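Local atomic coordinates of prophenoloxidase b (Marsupenaeus japonicus, PDB entry 3WKY), a protein that probably acts, once activated from its zymogen form, as a type 3 copper phenoloxidase that hydroxylates monophenols and oxidises o-diphenols. Residues 117-121 / 200-205; 582-588 / 660-664. All coordinates share one frame; numbering follows the deposited sequence.

The two contacts lie far apart in the subunit, about 21 Å between their nearest atoms, and share no helix or strand. Contact 1 is core: two helices, 109-122 and 193-205, cross beside the dicopper site, with every touching residue buried, and they meet through aromatic rings, an imidazole hydrogen-bonded to a helix carbonyl and a tyrosine–histidine hydrogen bond. Contact 2 lies farther out, in the Ig-like region, where the loop 582-588 runs along strand 655-664 and is only partly buried. Its chemistry is mostly backbone, with beta hydrogen bonds and two glycines, plus a single arginine–histidine stack. Histidine serves each place differently: H203 binds copper in contact 1, whereas H664 is a platform for a guanidinium in contact 2.

Contact 1: 117-121 / 200-205; sequences YHTYY and WHWHLS. With CUO (Cu2-o2 cluster), chain J.
The helical segments 117-121 and 200-205 cross at -59°, their axes 9.0 Å apart at closest approach, and the backbones come nearest where H118 meets L204. There the H118 ring is held by its ND1, which donates to the carbonyl O of L204 at 2.8 Å, nearly along the C=O axis. L204 lies in the last turn of helix 193-205, where carbonyls begin to lack helical partners, and a histidine can supply the N-H. With CG anti to the backbone N (chi1 179°), H118 reaches across to it. One turn on from Y117, Y121 lies against S205, a small residue whose CB sits over the ring face, 3.7 Å from the centroid, in a CH-pi contact. The hydroxyl of Y121 meets H201 ND1 at 2.7 Å in a hydrogen bond near the imidazole plane, with the two rings rim to rim. Y117 offers a face to the edge of W200, whose NE1 stands 3.5 Å from Y117 CD2; the planes are 89° apart, a T-shaped pair. The outer end of Y117 is tied to P132 O, while L204 CD1 packs on its CB. Y117, Y121, W200 and H201 form a buried aromatic cluster joining the all-alpha region to the hemocyanin-type copper domain. Helix 193-205 also supplies H199 and H203 to one copper of the type 3 dicopper site, completed by H226 of helix 218-239.

Contact 2: 582-588 / 660-664; sequences RGTQDGM and VTITH
In the conformer described, R582 lays its guanidinium flat on the imidazole of H664, the last residue of a strand in the Ig-like domain of the hemocyanin family, and this stack closes one end of a loop-to-strand contact. A second conformer of R582 was also deposited, so the stack need not be permanent. The group centres are 3.9 Å apart and the planes 26° from parallel, with NE over the middle of the ring and NH2 displaced toward CD2, 3.2 Å away. An arginine suits the place because its long arm, extended from CG to NE, can run past the ring before its flat end covers it; CG itself packs on ND1. The same guanidinium is steadied by NH1, which donates to the carbonyl O of G583 at 2.9 Å. A chi1 of 179° swings the H664 ring away from its own backbone N and out toward the loop, and its ND1 is hydrogen-bonded to T448 of strand 445-456, which helps fix the rotation of the ring.

Further along, M588 and I662 form an antiparallel hydrogen-bonded pair, where strand 588-598 joins strand 655-664. I662 sends CG2 against R582 O and the G583 backbone, and its branched, apolar side chain suits this buried position.

Glycine suits two places where the loop lies close against the strand: the CA of G583 (phi 73°) rests near I662 O, and that of G587 is 3.2 Å from T663 OG1. Between them the loop turns back on itself, and a water bridges Q585 O and H664 O near its exposed end. T584 O ties the turn to the strand: G587 N and H664 N, the latter at 2.9 Å, donate to it from opposite faces of its carbonyl plane.

Contact 1: 117-121 / 200-205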
ATOM      1  N   TYR A 117     -46.717 -17.372   1.990  1.00 19.64           N
ATOM      2  CA  TYR A 117     -46.129 -18.080   3.131  1.00 22.13           C
ATOM      3  C   TYR A 117     -46.322 -17.269   4.406  1.00 22.60           C
ATOM      4  O   TYR A 117     -46.665 -17.822   5.456  1.00 23.61           O
ATOM      5  CB  TYR A 117     -44.634 -18.361   2.906  1.00 19.43           C
ATOM      6  CG  TYR A 117     -44.327 -19.583   2.063  1.00 20.43           C
ATOM      7  CD1 TYR A 117     -44.239 -20.840   2.635  1.00 20.11           C
ATOM      8  CD2 TYR A 117     -44.081 -19.466   0.695  1.00 19.96           C
ATOM      9  CE1 TYR A 117     -43.940 -21.961   1.867  1.00 19.44           C
ATOM     10  CE2 TYR A 117     -43.783 -20.579  -0.082  1.00 18.71           C
ATOM     11  CZ  TYR A 117     -43.715 -21.819   0.508  1.00 21.28           C
ATOM     12  OH  TYR A 117     -43.416 -22.921  -0.268  1.00 22.28           O
ATOM     13  N   HIS A 118     -46.100 -15.959   4.329  1.00 19.49           N
ATOM     14  CA  HIS A 118     -46.270 -15.114   5.510  1.00 19.92           C
ATOM     15  C   HIS A 118     -47.709 -15.183   6.013  1.00 26.44           C
ATOM     16  O   HIS A 118     -47.966 -15.182   7.226  1.00 23.70           O
ATOM     17  CB  HIS A 118     -45.912 -13.658   5.215  1.00 19.21           C
ATOM     18  CG  HIS A 118     -46.104 -12.747   6.384  1.00 20.60           C
ATOM     19  ND1 HIS A 118     -45.545 -12.994   7.626  1.00 22.15           N
ATOM     20  CD2 HIS A 118     -46.790 -11.586   6.513  1.00 22.40           C
ATOM     21  CE1 HIS A 118     -45.879 -12.026   8.457  1.00 21.47           C
ATOM     22  NE2 HIS A 118     -46.634 -11.155   7.805  1.00 25.62           N
ATOM     23  N   THR A 119     -48.638 -15.244   5.067  1.00 23.23           N
ATOM     24  CA  THR A 119     -50.068 -15.329   5.380  1.00 18.92           C
ATOM     25  C   THR A 119     -50.414 -16.577   6.196  1.00 20.64           C
ATOM     26  O   THR A 119     -51.233 -16.508   7.123  1.00 26.08           O
ATOM     27  CB  THR A 119     -50.900 -15.272   4.095  1.00 23.79           C
ATOM     28  OG1 THR A 119     -50.763 -13.969   3.511  1.00 24.30           O
ATOM     29  CG2 THR A 119     -52.382 -15.545   4.392  1.00 26.18           C
ATOM     30  N   TYR A 120     -49.798 -17.709   5.873  1.00 21.27           N
ATOM     31  CA  TYR A 120     -50.029 -18.920   6.662  1.00 22.40           C
ATOM     32  C   TYR A 120     -49.543 -18.777   8.103  1.00 27.26           C
ATOM     33  O   TYR A 120     -50.113 -19.378   9.009  1.00 25.56           O
ATOM     34  CB  TYR A 120     -49.378 -20.142   6.013  1.00 23.69           C
ATOM     35  CG  TYR A 120     -50.199 -20.820   4.939  1.00 29.04           C
ATOM     36  CD1 TYR A 120     -50.396 -20.216   3.703  1.00 24.68           C
ATOM     37  CD2 TYR A 120     -50.748 -22.083   5.148  1.00 24.93           C
ATOM     38  CE1 TYR A 120     -51.124 -20.838   2.709  1.00 27.35           C
ATOM     39  CE2 TYR A 120     -51.480 -22.719   4.148  1.00 28.90           C
ATOM     40  CZ  TYR A 120     -51.663 -22.084   2.933  1.00 30.74           C
ATOM     41  OH  TYR A 120     -52.386 -22.694   1.931  1.00 34.27           O
ATOM     42  N   TYR A 121     -48.488 -17.993   8.325  1.00 24.68           N
ATOM     43  CA  TYR A 121     -48.018 -17.755   9.685  1.00 22.71           C
ATOM     44  C   TYR A 121     -48.932 -16.790  10.432  1.00 28.13           C
ATOM     45  O   TYR A 121     -49.170 -16.944  11.624  1.00 27.72           O
ATOM     46  CB  TYR A 121     -46.571 -17.220   9.696  1.00 20.82           C
ATOM     47  CG  TYR A 121     -45.568 -18.303   9.410  1.00 18.20           C
ATOM     48  CD1 TYR A 121     -45.201 -19.202  10.401  1.00 20.40           C
ATOM     49  CD2 TYR A 121     -45.000 -18.441   8.147  1.00 20.60           C
ATOM     50  CE1 TYR A 121     -44.301 -20.208  10.152  1.00 22.63           C
ATOM     51  CE2 TYR A 121     -44.094 -19.451   7.887  1.00 22.23           C
ATOM     52  CZ  TYR A 121     -43.754 -20.331   8.901  1.00 19.78           C
ATOM     53  OH  TYR A 121     -42.867 -21.345   8.668  1.00 22.49           O
ATOM     54  N   TRP A 200     -35.717 -19.117   4.829  1.00 17.03           N
ATOM     55  CA  TRP A 200     -36.897 -18.452   4.265  1.00 16.92           C
ATOM     56  C   TRP A 200     -38.061 -18.461   5.272  1.00 15.90           C
ATOM     57  O   TRP A 200     -38.653 -17.416   5.572  1.00 17.98           O
ATOM     58  CB  TRP A 200     -37.261 -19.168   2.963  1.00 17.83           C
ATOM     59  CG  TRP A 200     -38.640 -18.966   2.345  1.00 20.06           C
ATOM     60  CD1 TRP A 200     -39.794 -19.652   2.655  1.00 20.01           C
ATOM     61  CD2 TRP A 200     -38.971 -18.120   1.227  1.00 18.42           C
ATOM     62  NE1 TRP A 200     -40.823 -19.247   1.828  1.00 21.07           N
ATOM     63  CE2 TRP A 200     -40.343 -18.317   0.939  1.00 19.94           C
ATOM     64  CE3 TRP A 200     -38.242 -17.211   0.445  1.00 18.61           C
ATOM     65  CZ2 TRP A 200     -41.003 -17.624  -0.081  1.00 18.32           C
ATOM     66  CZ3 TRP A 200     -38.905 -16.515  -0.579  1.00 19.77           C
ATOM     67  CH2 TRP A 200     -40.271 -16.731  -0.830  1.00 21.74           C
ATOM     68  N   HIS A 201     -38.373 -19.638   5.798  1.00 18.09           N
ATOM     69  CA  HIS A 201     -39.451 -19.745   6.780  1.00 16.42           C
ATOM     70  C   HIS A 201     -39.229 -18.878   8.003  1.00 19.31           C
ATOM     71  O   HIS A 201     -40.162 -18.214   8.487  1.00 17.73           O
ATOM     72  CB  HIS A 201     -39.681 -21.202   7.178  1.00 16.33           C
ATOM     73  CG  HIS A 201     -40.518 -21.947   6.190  1.00 19.44           C
ATOM     74  ND1 HIS A 201     -41.899 -21.888   6.197  1.00 23.04           N
ATOM     75  CD2 HIS A 201     -40.179 -22.753   5.155  1.00 22.79           C
ATOM     76  CE1 HIS A 201     -42.371 -22.630   5.209  1.00 21.29           C
ATOM     77  NE2 HIS A 201     -41.352 -23.164   4.561  1.00 24.41           N
ATOM     78  N   TRP A 202     -38.000 -18.874   8.510  1.00 18.08           N
ATOM     79  CA  TRP A 202     -37.734 -18.085   9.704  1.00 21.11           C
ATOM     80  C   TRP A 202     -38.059 -16.621   9.459  1.00 20.47           C
ATOM     81  O   TRP A 202     -38.705 -15.956  10.278  1.00 17.83           O
ATOM     82  CB  TRP A 202     -36.289 -18.253  10.218  1.00 16.77           C
ATOM     83  CG  TRP A 202     -36.174 -17.637  11.586  1.00 16.68           C
ATOM     84  CD1 TRP A 202     -36.347 -18.271  12.796  1.00 17.46           C
ATOM     85  CD2 TRP A 202     -35.970 -16.253  11.882  1.00 16.31           C
ATOM     86  NE1 TRP A 202     -36.231 -17.358  13.825  1.00 16.65           N
ATOM     87  CE2 TRP A 202     -36.001 -16.113  13.284  1.00 15.89           C
ATOM     88  CE3 TRP A 202     -35.756 -15.111  11.092  1.00 17.64           C
ATOM     89  CZ2 TRP A 202     -35.826 -14.874  13.918  1.00 15.58           C
ATOM     90  CZ3 TRP A 202     -35.581 -13.885  11.721  1.00 18.86           C
ATOM     91  CH2 TRP A 202     -35.613 -13.777  13.118  1.00 17.32           C
ATOM     92  N   HIS A 203     -37.606 -16.096   8.327  1.00 15.38           N
ATOM     93  CA  HIS A 203     -37.791 -14.684   8.076  1.00 16.01           C
ATOM     94  C   HIS A 203     -39.207 -14.317   7.677  1.00 18.25           C
ATOM     95  O   HIS A 203     -39.590 -13.157   7.774  1.00 18.66           O
ATOM     96  CB  HIS A 203     -36.793 -14.183   7.043  1.00 18.09           C
ATOM     97  CG  HIS A 203     -35.439 -13.958   7.623  1.00 14.78           C
ATOM     98  ND1 HIS A 203     -35.135 -12.847   8.376  1.00 18.89           N
ATOM     99  CD2 HIS A 203     -34.319 -14.716   7.589  1.00 17.41           C
ATOM    100  CE1 HIS A 203     -33.878 -12.920   8.771  1.00 18.33           C
ATOM    101  NE2 HIS A 203     -33.367 -14.045   8.310  1.00 17.25           N
ATOM    102  N   LEU A 204     -39.974 -15.297   7.226  1.00 18.14           N
ATOM    103  CA  LEU A 204     -41.360 -15.014   6.872  1.00 18.20           C
ATOM    104  C   LEU A 204     -42.285 -15.257   8.061  1.00 18.57           C
ATOM    105  O   LEU A 204     -43.395 -14.719   8.113  1.00 22.60           O
ATOM    106  CB  LEU A 204     -41.771 -15.786   5.617  1.00 18.38           C
ATOM    107  CG  LEU A 204     -41.121 -15.192   4.354  1.00 19.78           C
ATOM    108  CD1 LEU A 204     -41.375 -16.055   3.133  1.00 22.00           C
ATOM    109  CD2 LEU A 204     -41.612 -13.767   4.106  1.00 22.26           C
ATOM    110  N   SER A 205     -41.811 -16.046   9.028  1.00 18.09           N
ATOM    111  CA  SER A 205     -42.510 -16.195  10.303  1.00 18.22           C
ATOM    112  C   SER A 205     -42.203 -15.014  11.216  1.00 21.36           C
ATOM    113  O   SER A 205     -43.061 -14.558  11.975  1.00 19.00           O
ATOM    114  CB  SER A 205     -42.075 -17.489  10.985  1.00 19.03           C
ATOM    115  OG  SER A 205     -42.804 -17.702  12.184  1.00 25.26           O
TER
HETATM  116 CU1  CUO J 708     -31.186 -14.681   8.490  1.00 26.47          CU
HETATM  117 CU2  CUO J 708     -28.724 -12.160   7.744  1.00 20.77          CU
HETATM  118  O1  CUO J 708     -30.548 -12.816   8.163  1.00 34.54           O
HETATM  119  O2  CUO J 708     -30.011 -13.678   6.851  1.00 28.87           O

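Contact 2: 582-588 / 660-664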
ATOM      1  N   ARG A 582     -21.785 -33.188  11.639  1.00 18.69           N
ATOM      2  CA  ARG A 582     -21.173 -34.262  10.846  0.62 17.09           C
ATOM      3  C   ARG A 582     -20.281 -35.191  11.663  1.00 22.31           C
ATOM      4  O   ARG A 582     -20.379 -36.421  11.550  1.00 19.98           O
ATOM      5  CB  ARG A 582     -20.352 -33.667   9.694  0.62 17.51           C
ATOM      6  CG  ARG A 582     -19.661 -34.688   8.784  0.62 19.59           C
ATOM      7  CD  ARG A 582     -18.595 -33.973   7.940  0.62 19.41           C
ATOM      8  NE  ARG A 582     -17.902 -34.813   6.959  0.62 20.70           N
ATOM      9  CZ  ARG A 582     -16.801 -35.527   7.203  0.62 23.36           C
ATOM     10  NH1 ARG A 582     -16.259 -35.552   8.416  0.62 15.71           N
ATOM     11  NH2 ARG A 582     -16.241 -36.237   6.228  0.62 26.99           N
ATOM     12  N   GLY A 583     -19.412 -34.612  12.486  1.00 18.12           N
ATOM     13  CA  GLY A 583     -18.429 -35.408  13.201  1.00 19.71           C
ATOM     14  C   GLY A 583     -17.345 -35.891  12.250  1.00 22.68           C
ATOM     15  O   GLY A 583     -17.290 -35.475  11.081  1.00 19.17           O
ATOM     16  N   THR A 584     -16.476 -36.773  12.737  1.00 20.72           N
ATOM     17  CA  THR A 584     -15.299 -37.183  11.970  1.00 20.35           C
ATOM     18  C   THR A 584     -15.236 -38.695  11.822  1.00 24.28           C
ATOM     19  O   THR A 584     -15.914 -39.433  12.540  1.00 22.90           O
ATOM     20  CB  THR A 584     -13.988 -36.734  12.655  1.00 18.72           C
ATOM     21  OG1 THR A 584     -13.873 -37.372  13.941  1.00 19.04           O
ATOM     22  CG2 THR A 584     -13.956 -35.212  12.857  1.00 20.05           C
ATOM     23  N   GLN A 585     -14.396 -39.157  10.909  1.00 21.44           N
ATOM     24  CA  GLN A 585     -14.223 -40.593  10.716  1.00 28.46           C
ATOM     25  C   GLN A 585     -13.706 -41.291  11.983  1.00 25.32           C
ATOM     26  O   GLN A 585     -14.102 -42.423  12.278  1.00 26.27           O
ATOM     27  CB  GLN A 585     -13.291 -40.842   9.532  1.00 32.45           C
ATOM     28  CG  GLN A 585     -12.929 -42.296   9.298  1.00 46.15           C
ATOM     29  CD  GLN A 585     -12.261 -42.499   7.955  1.00 53.04           C
ATOM     30  OE1 GLN A 585     -11.035 -42.449   7.842  1.00 48.80           O
ATOM     31  NE2 GLN A 585     -13.069 -42.719   6.921  1.00 53.23           N
ATOM     32  N   ASP A 586     -12.841 -40.624  12.746  1.00 20.40           N
ATOM     33  CA  ASP A 586     -12.298 -41.237  13.965  1.00 22.69           C
ATOM     34  C   ASP A 586     -13.219 -41.074  15.165  1.00 28.03           C
ATOM     35  O   ASP A 586     -13.051 -41.749  16.186  1.00 24.17           O
ATOM     36  CB  ASP A 586     -10.930 -40.648  14.332  1.00 25.30           C
ATOM     37  CG  ASP A 586      -9.862 -40.938  13.292  1.00 32.92           C
ATOM     38  OD1 ASP A 586      -9.920 -42.009  12.655  1.00 35.10           O
ATOM     39  OD2 ASP A 586      -8.964 -40.084  13.112  1.00 34.64           O
ATOM     40  N   GLY A 587     -14.179 -40.164  15.054  1.00 19.24           N
ATOM     41  CA  GLY A 587     -15.057 -39.844  16.163  1.00 24.08           C
ATOM     42  C   GLY A 587     -14.681 -38.521  16.808  1.00 25.68           C
ATOM     43  O   GLY A 587     -13.542 -38.319  17.237  1.00 26.57           O
ATOM     44  N   MET A 588     -15.641 -37.608  16.878  1.00 19.04           N
ATOM     45  CA  MET A 588     -15.372 -36.279  17.414  1.00 21.13           C
ATOM     46  C   MET A 588     -16.135 -36.083  18.718  1.00 21.56           C
ATOM     47  O   MET A 588     -17.322 -36.413  18.814  1.00 22.96           O
ATOM     48  CB  MET A 588     -15.771 -35.231  16.366  1.00 17.45           C
ATOM     49  CG  MET A 588     -15.701 -33.792  16.812  1.00 18.42           C
ATOM     50  SD  MET A 588     -16.169 -32.796  15.366  1.00 21.36           S
ATOM     51  CE  MET A 588     -16.173 -31.158  16.093  1.00 19.90           C
ATOM     52  N   VAL A 660     -20.650 -37.004  24.345  1.00 19.44           N
ATOM     53  CA  VAL A 660     -20.955 -37.962  23.285  1.00 19.70           C
ATOM     54  C   VAL A 660     -19.886 -37.907  22.206  1.00 26.05           C
ATOM     55  O   VAL A 660     -19.151 -36.917  22.100  1.00 23.68           O
ATOM     56  CB  VAL A 660     -22.352 -37.735  22.650  1.00 22.64           C
ATOM     57  CG1 VAL A 660     -23.433 -37.758  23.725  1.00 24.01           C
ATOM     58  CG2 VAL A 660     -22.396 -36.432  21.858  1.00 25.10           C
ATOM     59  N   THR A 661     -19.785 -38.983  21.431  1.00 22.34           N
ATOM     60  CA  THR A 661     -18.891 -39.023  20.282  1.00 21.70           C
ATOM     61  C   THR A 661     -19.754 -39.019  19.032  1.00 22.05           C
ATOM     62  O   THR A 661     -20.793 -39.684  18.988  1.00 21.67           O
ATOM     63  CB  THR A 661     -18.006 -40.289  20.320  1.00 26.41           C
ATOM     64  OG1 THR A 661     -17.193 -40.254  21.500  1.00 24.96           O
ATOM     65  CG2 THR A 661     -17.105 -40.378  19.093  1.00 25.13           C
ATOM     66  N   ILE A 662     -19.357 -38.246  18.024  1.00 19.53           N
ATOM     67  CA  ILE A 662     -20.086 -38.256  16.757  1.00 17.83           C
ATOM     68  C   ILE A 662     -19.148 -38.691  15.642  1.00 22.70           C
ATOM     69  O   ILE A 662     -18.073 -38.111  15.464  1.00 20.86           O
ATOM     70  CB  ILE A 662     -20.697 -36.862  16.418  1.00 21.48           C
ATOM     71  CG1 ILE A 662     -21.594 -36.385  17.563  1.00 23.06           C
ATOM     72  CG2 ILE A 662     -21.466 -36.925  15.095  1.00 19.78           C
ATOM     73  CD1 ILE A 662     -22.299 -35.067  17.300  1.00 26.11           C
ATOM     74  N   THR A 663     -19.561 -39.702  14.885  1.00 21.63           N
ATOM     75  CA  THR A 663     -18.688 -40.334  13.909  1.00 22.80           C
ATOM     76  C   THR A 663     -19.328 -40.323  12.532  1.00 23.29           C
ATOM     77  O   THR A 663     -20.434 -40.830  12.354  1.00 24.64           O
ATOM     78  CB  THR A 663     -18.370 -41.783  14.327  1.00 25.97           C
ATOM     79  OG1 THR A 663     -17.567 -41.764  15.513  1.00 25.14           O
ATOM     80  CG2 THR A 663     -17.616 -42.524  13.222  1.00 24.19           C
ATOM     81  N   HIS A 664     -18.648 -39.716  11.560  1.00 19.48           N
ATOM     82  CA  HIS A 664     -19.148 -39.683  10.197  1.00 17.15           C
ATOM     83  C   HIS A 664     -18.725 -40.942   9.458  1.00 24.48           C
ATOM     84  O   HIS A 664     -17.547 -41.298   9.457  1.00 26.33           O
ATOM     85  CB  HIS A 664     -18.612 -38.450   9.440  1.00 18.17           C
ATOM     86  CG  HIS A 664     -19.072 -38.373   8.018  1.00 19.47           C
ATOM     87  ND1 HIS A 664     -20.372 -38.076   7.672  1.00 20.40           N
ATOM     88  CD2 HIS A 664     -18.408 -38.560   6.853  1.00 19.48           C
ATOM     89  CE1 HIS A 664     -20.491 -38.082   6.355  1.00 18.53           C
ATOM     90  NE2 HIS A 664     -19.315 -38.375   5.834  1.00 20.87           N
TER
HETATM   91  O   HOH W   1     -15.923 -43.798  10.525  1.00 40.53           O